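Side-chain contacts in RNA-dependent RNA polymerase (Qualyub virus, PDB 6DX1), which carries a viral OTU-domain cysteine protease that probably acts as a deubiquitinase, cleaving ubiquitin from modified proteins: residues Cys41-Val46 with Ser101-Ile106; Glu11-Phe14 with Ser18-Asn21; Phe117-Asp122 with Val126-Arg131. All coordinates share one frame; numbering follows the deposited sequence.

Contact 1 (Cys41-Val46 with Ser101-Ile106)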
loop_
_atom_site.group_PDB
_atom_site.type_symbol
_atom_site.label_atom_id
_atom_site.label_comp_id
_atom_site.label_asym_id
_atom_site.label_seq_id
_atom_site.Cartn_x
_atom_site.Cartn_y
_atom_site.Cartn_z
ATOM N N CYS A 41 -6.561 8.340 -2.780
ATOM C CA CYS A 41 -6.619 7.130 -3.598
ATOM C C CYS A 41 -5.981 5.913 -2.913
ATOM O O CYS A 41 -6.467 4.789 -3.090
ATOM C CB CYS A 41 -5.956 7.388 -4.953
ATOM S SG CYS A 41 -4.261 7.985 -4.824
ATOM N N PHE A 42 -4.884 6.097 -2.161
ATOM C CA PHE A 42 -4.299 4.957 -1.447
ATOM C C PHE A 42 -5.328 4.314 -0.516
ATOM O O PHE A 42 -5.555 3.096 -0.546
ATOM C CB PHE A 42 -3.062 5.385 -0.639
ATOM C CG PHE A 42 -2.573 4.306 0.297
ATOM C CD1 PHE A 42 -1.663 3.356 -0.141
ATOM C CD2 PHE A 42 -3.072 4.204 1.582
ATOM C CE1 PHE A 42 -1.241 2.333 0.699
ATOM C CE2 PHE A 42 -2.671 3.172 2.423
ATOM C CZ PHE A 42 -1.747 2.236 1.982
ATOM N N PHE A 43 -5.979 5.138 0.305
ATOM C CA PHE A 43 -6.978 4.638 1.241
ATOM C C PHE A 43 -8.208 4.099 0.522
ATOM O O PHE A 43 -8.870 3.179 1.030
ATOM C CB PHE A 43 -7.362 5.766 2.202
ATOM C CG PHE A 43 -6.202 6.271 3.016
ATOM C CD1 PHE A 43 -5.678 5.489 4.040
ATOM C CD2 PHE A 43 -5.632 7.511 2.753
ATOM C CE1 PHE A 43 -4.611 5.942 4.799
ATOM C CE2 PHE A 43 -4.560 7.975 3.505
ATOM C CZ PHE A 43 -4.046 7.189 4.533
ATOM N N ARG A 44 -8.542 4.675 -0.637
ATOM C CA ARG A 44 -9.652 4.162 -1.432
ATOM C C ARG A 44 -9.358 2.758 -1.944
ATOM O O ARG A 44 -10.249 1.898 -1.977
ATOM C CB ARG A 44 -9.925 5.097 -2.613
ATOM C CG ARG A 44 -10.507 6.430 -2.211
ATOM C CD ARG A 44 -10.583 7.379 -3.400
ATOM N NE ARG A 44 -11.178 8.629 -2.939
ATOM C CZ ARG A 44 -12.476 8.770 -2.697
ATOM N NH1 ARG A 44 -13.316 7.759 -2.928
ATOM N NH2 ARG A 44 -12.940 9.924 -2.246
ATOM N N ALA A 45 -8.113 2.512 -2.358
ATOM C CA ALA A 45 -7.743 1.194 -2.851
ATOM C C ALA A 45 -7.808 0.167 -1.729
ATOM O O ALA A 45 -8.333 -0.934 -1.919
ATOM C CB ALA A 45 -6.340 1.243 -3.472
ATOM N N VAL A 46 -7.285 0.513 -0.549
ATOM C CA VAL A 46 -7.348 -0.423 0.571
ATOM C C VAL A 46 -8.792 -0.634 1.002
ATOM O O VAL A 46 -9.199 -1.757 1.337
ATOM C CB VAL A 46 -6.464 0.061 1.733
ATOM C CG1 VAL A 46 -6.599 -0.892 2.933
ATOM C CG2 VAL A 46 -5.002 0.161 1.265
ATOM N N SER A 101 3.634 4.859 1.534
ATOM C CA SER A 101 4.527 3.912 2.203
ATOM C C SER A 101 4.340 3.903 3.713
ATOM O O SER A 101 4.475 2.850 4.352
ATOM C CB SER A 101 5.979 4.245 1.859
ATOM O OG SER A 101 6.169 4.167 0.455
ATOM N N VAL A 102 4.069 5.065 4.315
ATOM C CA VAL A 102 3.832 5.101 5.758
ATOM C C VAL A 102 2.680 4.170 6.136
ATOM O O VAL A 102 2.789 3.347 7.054
ATOM C CB VAL A 102 3.571 6.549 6.218
ATOM C CG1 VAL A 102 3.051 6.582 7.640
ATOM C CG2 VAL A 102 4.852 7.369 6.105
ATOM N N GLU A 103 1.563 4.279 5.422
ATOM C CA GLU A 103 0.395 3.475 5.735
ATOM C C GLU A 103 0.532 2.033 5.259
ATOM O O GLU A 103 -0.091 1.133 5.838
ATOM C CB GLU A 103 -0.835 4.131 5.120
ATOM C CG GLU A 103 -1.265 5.396 5.863
ATOM C CD GLU A 103 -0.424 6.630 5.528
ATOM O OE1 GLU A 103 0.173 6.711 4.432
ATOM O OE2 GLU A 103 -0.371 7.542 6.377
ATOM N N ALA A 104 1.320 1.793 4.204
ATOM C CA ALA A 104 1.579 0.416 3.798
ATOM C C ALA A 104 2.260 -0.353 4.924
ATOM O O ALA A 104 1.882 -1.497 5.217
ATOM C CB ALA A 104 2.416 0.379 2.517
ATOM N N GLU A 105 3.238 0.274 5.593
ATOM C CA GLU A 105 3.846 -0.356 6.765
ATOM C C GLU A 105 2.808 -0.598 7.851
ATOM O O GLU A 105 2.711 -1.706 8.396
ATOM C CB GLU A 105 4.989 0.507 7.319
ATOM C CG GLU A 105 5.597 -0.106 8.598
ATOM C CD GLU A 105 6.551 0.828 9.329
ATOM O OE1 GLU A 105 7.271 0.348 10.228
ATOM O OE2 GLU A 105 6.604 2.021 8.993
ATOM N N ILE A 106 2.018 0.434 8.179
ATOM C CA ILE A 106 1.041 0.314 9.261
ATOM C C ILE A 106 0.049 -0.799 8.959
ATOM O O ILE A 106 -0.255 -1.637 9.814
ATOM C CB ILE A 106 0.309 1.651 9.480
ATOM C CG1 ILE A 106 1.257 2.717 10.035
ATOM C CG2 ILE A 106 -0.881 1.455 10.421
ATOM C CD1 ILE A 106 0.644 4.118 10.048
#
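F42 and F43, successive residues of one helix, both press on the stem of E103. F42 packs by van der Waals contact, with CE2 3.4 Å from E103 CB and CZ 3.8 Å from the backbone at A104 N. F43 meets the next carbon along, with its CE1 3.6 Å from E103 CG. Both rings meet the glutamate at a slant, and the F43 ring plane stands 64° from the carboxylate plane. The bend of E103 at chi2 (79°) keeps its carboxylate carbon beside F43 CZ, where an extended chain would run into the ring.

The two rings also touch each other. F42 CD2 sits 3.8 Å above the F43 ring plane, toward the rim. V46 CG2 lies over one face of the F42 ring, toward its rim.

The helices run roughly parallel, 29° apart, with axes 11.0 Å apart, so the long side chains fill the gap. Helix 41-51 starts at C41, in a sequence consistent with the OTU family, where such a helix carries the nucleophilic cysteine at its start. The contact joins it to helix 101-111 in the core.

The polar interactions lie at the far end of E103. OE2 is hydrogen-bonded to the hydroxyls of Y97 and Y88. OE1 is bonded to G100 N, just before the helix. The buried carboxylate is thus held through both oxygens. W57 and V60 of helix 57-70 pack on F43.

Contact 2 (Glu11-Phe14 with Ser18-Asn21)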
loop_
_atom_site.group_PDB
_atom_site.type_symbol
_atom_site.label_atom_id
_atom_site.label_comp_id
_atom_site.label_asym_id
_atom_site.label_seq_id
_atom_site.Cartn_x
_atom_site.Cartn_y
_atom_site.Cartn_z
ATOM N N GLU A 11 14.817 -7.402 -2.703
ATOM C CA GLU A 11 16.003 -6.901 -2.017
ATOM C C GLU A 11 15.577 -6.090 -0.802
ATOM O O GLU A 11 14.716 -5.212 -0.915
ATOM C CB GLU A 11 16.840 -6.045 -2.964
ATOM C CG GLU A 11 18.020 -5.379 -2.289
ATOM C CD GLU A 11 19.013 -4.829 -3.287
ATOM O OE1 GLU A 11 19.895 -5.596 -3.734
ATOM O OE2 GLU A 11 18.899 -3.635 -3.626
ATOM N N HIS A 12 16.182 -6.380 0.353
ATOM C CA HIS A 12 15.866 -5.636 1.569
ATOM C C HIS A 12 16.015 -4.132 1.373
ATOM O O HIS A 12 17.008 -3.647 0.809
ATOM C CB HIS A 12 16.771 -6.089 2.722
ATOM C CG HIS A 12 16.485 -5.391 4.011
ATOM N ND1 HIS A 12 15.352 -5.639 4.757
ATOM C CD2 HIS A 12 17.176 -4.436 4.681
ATOM C CE1 HIS A 12 15.364 -4.874 5.836
ATOM N NE2 HIS A 12 16.461 -4.135 5.812
ATOM N N VAL A 13 15.032 -3.387 1.886
ATOM C CA VAL A 13 15.094 -1.925 1.954
ATOM C C VAL A 13 15.257 -1.451 3.395
ATOM O O VAL A 13 16.242 -0.786 3.731
ATOM C CB VAL A 13 13.851 -1.281 1.290
ATOM C CG1 VAL A 13 13.819 0.225 1.540
ATOM C CG2 VAL A 13 13.842 -1.561 -0.203
ATOM N N PHE A 14 14.310 -1.789 4.264
ATOM C CA PHE A 14 14.208 -1.253 5.615
ATOM C C PHE A 14 13.137 -2.030 6.371
ATOM O O PHE A 14 12.019 -2.149 5.872
ATOM C CB PHE A 14 13.843 0.232 5.572
ATOM C CG PHE A 14 13.727 0.872 6.932
ATOM C CD1 PHE A 14 12.510 0.926 7.589
ATOM C CD2 PHE A 14 14.839 1.431 7.543
ATOM C CE1 PHE A 14 12.398 1.513 8.837
ATOM C CE2 PHE A 14 14.731 2.022 8.794
ATOM C CZ PHE A 14 13.504 2.064 9.441
ATOM N N SER A 18 10.805 -4.512 1.268
ATOM C CA SER A 18 11.757 -4.949 0.248
ATOM C C SER A 18 11.289 -4.457 -1.122
ATOM O O SER A 18 10.148 -4.008 -1.285
ATOM C CB SER A 18 11.930 -6.476 0.263
ATOM O OG SER A 18 10.672 -7.151 0.117
ATOM N N GLN A 19 12.173 -4.544 -2.122
ATOM C CA GLN A 19 11.859 -3.998 -3.446
ATOM C C GLN A 19 12.484 -4.861 -4.535
ATOM O O GLN A 19 13.446 -5.592 -4.293
ATOM C CB GLN A 19 12.347 -2.549 -3.588
ATOM C CG GLN A 19 13.863 -2.420 -3.643
ATOM C CD GLN A 19 14.324 -0.972 -3.631
ATOM O OE1 GLN A 19 13.507 -0.054 -3.649
ATOM N NE2 GLN A 19 15.634 -0.766 -3.594
ATOM N N ALA A 20 11.949 -4.750 -5.752
ATOM C CA ALA A 20 12.431 -5.598 -6.838
ATOM C C ALA A 20 12.109 -4.978 -8.186
ATOM O O ALA A 20 11.116 -4.259 -8.327
ATOM C CB ALA A 20 11.799 -6.991 -6.754
ATOM N N ASN A 21 12.946 -5.282 -9.183
ATOM C CA ASN A 21 12.580 -5.084 -10.581
ATOM C C ASN A 21 11.822 -6.320 -11.039
ATOM O O ASN A 21 12.328 -7.438 -10.909
ATOM C CB ASN A 21 13.812 -4.858 -11.454
ATOM C CG ASN A 21 14.508 -3.569 -11.123
ATOM O OD1 ASN A 21 13.868 -2.524 -11.052
ATOM N ND2 ASN A 21 15.819 -3.627 -10.879
#
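Q19 places CG between its backbone N and its carbonyl carbon (chi1 70°). V13 has CG1 anti to its backbone N (chi1 172°), which leaves CG2 beside that N and against Q19. These two turns bring the V13 methyl onto the Q19 chain. V13 CG2 is 3.5 Å from Q19 CG and equally close to CD. The side chains cross at about a right angle. The methyl sits against CG and the amide carbon, a van der Waals contact. The extended Q19 chain lays its amide across V13 CG2, with OE1 and NE2 nearly equally far from the methyl.

The backbones are tied by a pair of hydrogen bonds between E11 and Q19. E11 N donates a hydrogen bond to Q19 O at 2.8 Å, with an N-H...O angle of 165°. Q19 N returns a bond to E11 O at 2.9 Å. Both donors are tilted somewhat from the plane of the accepting carbonyl. E11 and Q19 send their side chains to the same face of the sheet.

The next pair, H12 and S18, is non-hydrogen-bonded, with CA atoms 4.4 Å apart and diverging side chains. S18 CB lies 3.3 Å from E11 O. Its hydroxyl is bonded to R131 NE on the next strand, 125-132. S18 is buried there, while E11, H12, V13 and Q19 are at the surface.

Past H12 the regular pairing breaks, because V13 and F14 both face C17. This is a classic beta bulge, set in the beta hairpin of strands 11-14 and 17-25 at one edge of the mixed sheet.

Contact 3 (Phe117-Asp122 with Val126-Arg131)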
loop_
_atom_site.group_PDB
_atom_site.type_symbol
_atom_site.label_atom_id
_atom_site.label_comp_id
_atom_site.label_asym_id
_atom_site.label_seq_id
_atom_site.Cartn_x
_atom_site.Cartn_y
_atom_site.Cartn_z
ATOM N N PHE A 117 3.121 -2.478 -3.806
ATOM C CA PHE A 117 2.939 -1.435 -4.819
ATOM C C PHE A 117 3.610 -1.894 -6.107
ATOM O O PHE A 117 4.838 -2.068 -6.135
ATOM C CB PHE A 117 3.595 -0.112 -4.414
ATOM C CG PHE A 117 3.057 0.542 -3.155
ATOM C CD1 PHE A 117 1.949 0.057 -2.473
ATOM C CD2 PHE A 117 3.702 1.687 -2.669
ATOM C CE1 PHE A 117 1.488 0.706 -1.318
ATOM C CE2 PHE A 117 3.250 2.337 -1.522
ATOM C CZ PHE A 117 2.148 1.854 -0.847
ATOM N N TRP A 118 2.834 -2.012 -7.181
ATOM C CA TRP A 118 3.353 -2.433 -8.478
ATOM C C TRP A 118 3.427 -1.209 -9.389
ATOM O O TRP A 118 2.390 -0.640 -9.754
ATOM C CB TRP A 118 2.454 -3.511 -9.083
ATOM C CG TRP A 118 2.317 -4.786 -8.294
ATOM C CD1 TRP A 118 1.211 -5.211 -7.595
ATOM C CD2 TRP A 118 3.290 -5.834 -8.178
ATOM N NE1 TRP A 118 1.448 -6.462 -7.039
ATOM C CE2 TRP A 118 2.717 -6.860 -7.386
ATOM C CE3 TRP A 118 4.597 -6.000 -8.659
ATOM C CZ2 TRP A 118 3.405 -8.038 -7.067
ATOM C CZ3 TRP A 118 5.281 -7.176 -8.339
ATOM C CH2 TRP A 118 4.688 -8.172 -7.552
ATOM N N LYS A 119 4.646 -0.822 -9.770
ATOM C CA LYS A 119 4.864 0.397 -10.548
ATOM C C LYS A 119 4.474 0.197 -12.007
ATOM O O LYS A 119 4.963 -0.726 -12.669
ATOM C CB LYS A 119 6.336 0.812 -10.464
ATOM C CG LYS A 119 6.684 2.032 -11.315
ATOM C CD LYS A 119 8.201 2.253 -11.329
ATOM C CE LYS A 119 8.552 3.559 -12.030
ATOM N NZ LYS A 119 10.022 3.673 -12.218
ATOM N N CYS A 120 3.631 1.087 -12.534
ATOM C CA CYS A 120 3.163 0.947 -13.910
ATOM C C CYS A 120 2.924 2.336 -14.483
ATOM O O CYS A 120 2.139 3.100 -13.921
ATOM C CB CYS A 120 1.878 0.108 -13.968
ATOM S SG CYS A 120 1.098 0.014 -15.619
ATOM N N GLU A 121 3.582 2.654 -15.597
ATOM C CA GLU A 121 3.502 3.987 -16.174
ATOM C C GLU A 121 2.798 4.053 -17.524
ATOM O O GLU A 121 2.559 5.161 -18.017
ATOM C CB GLU A 121 4.913 4.561 -16.289
ATOM C CG GLU A 121 5.579 4.559 -14.933
ATOM C CD GLU A 121 6.994 5.058 -14.967
ATOM O OE1 GLU A 121 7.886 4.315 -15.449
ATOM O OE2 GLU A 121 7.217 6.204 -14.509
ATOM N N ASP A 122 2.427 2.920 -18.120
ATOM C CA ASP A 122 1.790 2.922 -19.434
ATOM C C ASP A 122 0.454 2.185 -19.424
ATOM O O ASP A 122 -0.055 1.827 -20.490
ATOM C CB ASP A 122 2.732 2.327 -20.491
ATOM C CG ASP A 122 3.064 0.856 -20.240
ATOM O OD1 ASP A 122 2.559 0.280 -19.259
ATOM O OD2 ASP A 122 3.840 0.268 -21.032
ATOM N N VAL A 126 3.903 -3.525 -15.685
ATOM C CA VAL A 126 4.559 -3.274 -14.410
ATOM C C VAL A 126 6.051 -3.501 -14.593
ATOM O O VAL A 126 6.458 -4.432 -15.294
ATOM C CB VAL A 126 3.985 -4.206 -13.329
ATOM C CG1 VAL A 126 4.866 -4.196 -12.082
ATOM C CG2 VAL A 126 2.544 -3.805 -12.973
ATOM N N THR A 127 6.878 -2.650 -13.976
ATOM C CA THR A 127 8.328 -2.801 -14.074
ATOM C C THR A 127 9.038 -2.913 -12.732
ATOM O O THR A 127 10.225 -3.269 -12.714
ATOM C CB THR A 127 8.948 -1.632 -14.858
ATOM O OG1 THR A 127 8.712 -0.396 -14.160
ATOM C CG2 THR A 127 8.372 -1.579 -16.275
ATOM N N GLN A 128 8.365 -2.635 -11.619
ATOM C CA GLN A 128 8.980 -2.688 -10.294
ATOM C C GLN A 128 7.919 -3.011 -9.254
ATOM O O GLN A 128 6.728 -2.748 -9.451
ATOM C CB GLN A 128 9.632 -1.356 -9.891
ATOM C CG GLN A 128 10.699 -0.823 -10.794
ATOM C CD GLN A 128 11.307 0.455 -10.240
ATOM O OE1 GLN A 128 11.195 0.746 -9.038
ATOM N NE2 GLN A 128 11.953 1.222 -11.103
ATOM N N GLY A 129 8.375 -3.540 -8.126
ATOM C CA GLY A 129 7.519 -3.731 -6.972
ATOM C C GLY A 129 8.220 -3.277 -5.708
ATOM O O GLY A 129 9.445 -3.337 -5.595
ATOM N N ILE A 130 7.426 -2.780 -4.765
ATOM C CA ILE A 130 7.908 -2.547 -3.408
ATOM C C ILE A 130 6.892 -3.181 -2.474
ATOM O O ILE A 130 5.682 -3.107 -2.715
ATOM C CB ILE A 130 8.133 -1.048 -3.106
ATOM C CG1 ILE A 130 8.652 -0.851 -1.683
ATOM C CG2 ILE A 130 6.891 -0.245 -3.328
ATOM C CD1 ILE A 130 9.551 0.379 -1.554
ATOM N N ARG A 131 7.383 -3.854 -1.442
ATOM C CA ARG A 131 6.560 -4.787 -0.689
ATOM C C ARG A 131 6.784 -4.581 0.799
ATOM O O ARG A 131 7.920 -4.369 1.230
ATOM C CB ARG A 131 6.918 -6.221 -1.109
ATOM C CG ARG A 131 6.460 -7.342 -0.216
ATOM C CD ARG A 131 6.997 -8.665 -0.796
ATOM N NE ARG A 131 8.400 -8.922 -0.454
ATOM C CZ ARG A 131 8.873 -10.136 -0.200
ATOM N NH1 ARG A 131 8.054 -11.182 -0.267
ATOM N NH2 ARG A 131 10.150 -10.314 0.123
HETATM O O HOH W 1 10.931 0.989 -13.509
HETATM O O HOH W 2 6.976 1.495 -15.158
#
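K119 runs alongside Q128 near the turn end of the hairpin of strands 114-120 and 125-132, both pointing the same way. K119 CB lies 3.7 Å from Q128 O and 4.0 Å from Q128 CB. With CG anti to the backbone N (chi1 177°), the chain then runs out fully extended. CD passes 4.0 Å from Q128 CG and 3.9 Å from T127 OG1. At the tip, NZ donates to water 1 at 3.1 Å, and that water also bonds T127 OG1. E121 OE1 is 3.9 Å from K119 NZ, a long salt bridge. Water 2 links E121 OE1 to T127 OG1, so the threonine hydroxyl joins both charged ends through water.

F117 lies on the same face, with its CB 3.5 Å from I130 CG2. W118 points to the other face, where its CE3 touches V126 CG1 at 3.9 Å. F117 and I130 exchange backbone hydrogen bonds as an antiparallel pair.

The hairpin sits inside the mixed sheet. Strand 17-25 borders 125-132, and strand 140-146 borders 114-120. W118 NE1 bonds N142 OD1 of strand 140-146, and the W118 ring meets F24 edge-to-face. F117 also packs on F42 of helix 41-51 and A104 of helix 101-111.

Along the chain the order is contact 2, contact 1, contact 3. Contacts 2 and 3 belong to one mixed sheet. Their centres are 12 Å apart, and strands 17-25 and 125-132 are neighbours in it. S18 O and A20 O probably accept hydrogen bonds from R131 N and G129 N, which joins the two hairpins edge to edge in the sheet. Contact 1 joins helices 41-51 and 101-111 near the centre of the chain, about 15 Å from contact 3 between centres. F117 bridges these two. Helix 101-111 leads directly into strand 114-120. Contacts 1 and 2 do not touch. This is consistent with helices packed on one sheet in an OTU-type domain.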